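Local coordinates for transmembrane oligosaccharyl transferase (Archaeoglobus fulgidus, PDB 3WAJ), which is a multi-pass membrane protein of the STT3/AglB oligosaccharyl transferase family, with a helical transmembrane part of the GT-C clan and a C-terminal globular part, at residues 706-711 with 725-730. Residues are numbered along the deposited sequence; the frame is centred on the assembly and turned at random.
Sequences KSYSSQ and LYEAVM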
loop_
_atom_site.group_PDB
_atom_site.type_symbol
_atom_site.label_atom_id
_atom_site.label_comp_id
_atom_site.label_asym_id
_atom_site.label_seq_id
_atom_site.Cartn_x
_atom_site.Cartn_y
_atom_site.Cartn_z
ATOM N N LYS A 706 18.860 3.101 -20.067
ATOM C CA LYS A 706 20.157 3.558 -19.585
ATOM C C LYS A 706 21.182 2.569 -20.131
ATOM O O LYS A 706 22.216 2.941 -20.694
ATOM C CB LYS A 706 20.162 3.582 -18.055
ATOM C CG LYS A 706 21.505 3.915 -17.425
ATOM C CD LYS A 706 21.872 5.377 -17.592
ATOM C CE LYS A 706 23.053 5.729 -16.702
ATOM N NZ LYS A 706 23.497 7.147 -16.841
ATOM N N SER A 707 20.834 1.295 -20.011
ATOM C CA SER A 707 21.661 0.191 -20.476
ATOM C C SER A 707 21.813 0.159 -22.009
ATOM O O SER A 707 22.921 -0.010 -22.518
ATOM C CB SER A 707 21.093 -1.120 -19.924
ATOM O OG SER A 707 21.588 -2.219 -20.643
ATOM N N TYR A 708 20.716 0.351 -22.741
ATOM C CA TYR A 708 20.787 0.446 -24.203
ATOM C C TYR A 708 21.717 1.557 -24.686
ATOM O O TYR A 708 22.374 1.408 -25.705
ATOM C CB TYR A 708 19.410 0.727 -24.810
ATOM C CG TYR A 708 18.439 -0.420 -24.783
ATOM C CD1 TYR A 708 18.876 -1.728 -24.752
ATOM C CD2 TYR A 708 17.073 -0.182 -24.796
ATOM C CE1 TYR A 708 17.972 -2.783 -24.735
ATOM C CE2 TYR A 708 16.165 -1.218 -24.771
ATOM C CZ TYR A 708 16.612 -2.515 -24.740
ATOM O OH TYR A 708 15.688 -3.540 -24.714
ATOM N N SER A 709 21.728 2.683 -23.978
ATOM C CA SER A 709 22.351 3.906 -24.498
ATOM C C SER A 709 23.857 3.768 -24.699
ATOM O O SER A 709 24.463 4.556 -25.416
ATOM C CB SER A 709 22.070 5.096 -23.588
ATOM O OG SER A 709 22.830 4.981 -22.406
ATOM N N SER A 710 24.454 2.759 -24.077
ATOM C CA SER A 710 25.869 2.477 -24.300
ATOM C C SER A 710 26.130 1.926 -25.709
ATOM O O SER A 710 27.271 1.836 -26.127
ATOM C CB SER A 710 26.379 1.486 -23.267
ATOM O OG SER A 710 25.888 0.202 -23.562
ATOM N N GLN A 711 25.080 1.535 -26.431
ATOM C CA GLN A 711 25.219 1.164 -27.842
ATOM C C GLN A 711 24.264 1.948 -28.726
ATOM O O GLN A 711 24.357 1.903 -29.943
ATOM C CB GLN A 711 24.976 -0.328 -28.053
ATOM C CG GLN A 711 25.948 -1.241 -27.337
ATOM C CD GLN A 711 25.306 -2.561 -26.961
ATOM O OE1 GLN A 711 24.394 -2.603 -26.129
ATOM N NE2 GLN A 711 25.769 -3.645 -27.579
ATOM N N LEU A 725 11.226 -1.576 -31.252
ATOM C CA LEU A 725 10.454 -2.606 -31.959
ATOM C C LEU A 725 11.066 -3.993 -31.824
ATOM O O LEU A 725 10.358 -4.974 -31.626
ATOM C CB LEU A 725 10.309 -2.257 -33.434
ATOM C CG LEU A 725 9.400 -1.073 -33.714
ATOM C CD1 LEU A 725 9.397 -0.761 -35.202
ATOM C CD2 LEU A 725 7.987 -1.393 -33.224
ATOM N N TYR A 726 12.385 -4.081 -31.925
ATOM C CA TYR A 726 13.050 -5.364 -31.751
ATOM C C TYR A 726 12.762 -5.948 -30.372
ATOM O O TYR A 726 12.421 -7.127 -30.253
ATOM C CB TYR A 726 14.564 -5.216 -31.948
ATOM C CG TYR A 726 15.296 -6.529 -31.898
ATOM C CD1 TYR A 726 15.432 -7.310 -33.033
ATOM C CD2 TYR A 726 15.847 -6.997 -30.715
ATOM C CE1 TYR A 726 16.119 -8.522 -33.000
ATOM C CE2 TYR A 726 16.529 -8.209 -30.671
ATOM C CZ TYR A 726 16.661 -8.961 -31.817
ATOM O OH TYR A 726 17.333 -10.164 -31.776
ATOM N N GLU A 727 12.908 -5.131 -29.330
ATOM C CA GLU A 727 12.605 -5.585 -27.969
ATOM C C GLU A 727 11.161 -6.065 -27.880
ATOM O O GLU A 727 10.867 -7.094 -27.262
ATOM C CB GLU A 727 12.823 -4.457 -26.952
ATOM C CG GLU A 727 12.625 -4.883 -25.495
ATOM C CD GLU A 727 12.278 -3.719 -24.554
ATOM O OE1 GLU A 727 11.121 -3.682 -24.072
ATOM O OE2 GLU A 727 13.155 -2.850 -24.293
ATOM N N ALA A 728 10.260 -5.329 -28.521
ATOM C CA ALA A 728 8.832 -5.626 -28.395
ATOM C C ALA A 728 8.512 -6.989 -29.019
ATOM O O ALA A 728 7.893 -7.848 -28.391
ATOM C CB ALA A 728 7.990 -4.517 -29.025
ATOM N N VAL A 729 8.960 -7.179 -30.256
ATOM C CA VAL A 729 8.688 -8.402 -30.991
ATOM C C VAL A 729 9.341 -9.565 -30.285
ATOM O O VAL A 729 8.734 -10.621 -30.114
ATOM C CB VAL A 729 9.225 -8.302 -32.418
ATOM C CG1 VAL A 729 9.081 -9.631 -33.136
ATOM C CG2 VAL A 729 8.487 -7.197 -33.165
ATOM N N MET A 730 10.587 -9.358 -29.872
ATOM C CA MET A 730 11.302 -10.360 -29.105
ATOM C C MET A 730 10.482 -10.827 -27.900
ATOM O O MET A 730 10.294 -12.025 -27.727
ATOM C CB MET A 730 12.658 -9.833 -28.639
ATOM C CG MET A 730 13.391 -10.798 -27.710
ATOM S SD MET A 730 14.085 -10.015 -26.234
ATOM C CE MET A 730 14.074 -11.409 -25.111
#
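Two hydroxyl groups grip Glu727 OE2: the phenol of Tyr708 and, from helix 740-755, Thr742 OG1. Tyr708 OH donates to Glu727 OE2 over 2.7 Å and meets the oxygen on its anti side, 18° out of the carboxylate plane. The acceptor lies at the ring edge, near the ring plane, and Tyr708 CE2 comes within 3.5 Å of the same oxygen. Ring and carboxylate planes are turned 40° against each other, and the two side chains cross at about a right angle. Both residues reach far to meet, for the nearest CA atoms, those of Tyr708 and Glu727, are 10.8 Å apart. With CG of Glu727 anti to the backbone N (chi1 -176°) and the chain extended beyond it, the carboxylate is carried out from its helix to the phenol; its methylene CG passes 3.4 Å from Tyr708 OH. The other carboxylate oxygen, Glu727 OE1, accepts from the backbone N of Thr739, which should restrict rotation of the group. Three hydrogen bonds to a buried carboxylate would probably stabilise its charged form.

Near Tyr708, Ser709 OG is hydrogen-bonded to Lys706 O at 2.7 Å and Ser710 OG to Ser707 O at 3.2 Å. The contact thus ties helix 703-708 to the C-terminal half of helix 717-732 in the C-terminal globular part, while Leu725 and Ala728 pack on Leu746 of helix 740-755 and Val729 touches Tyr643 of strand 640-643.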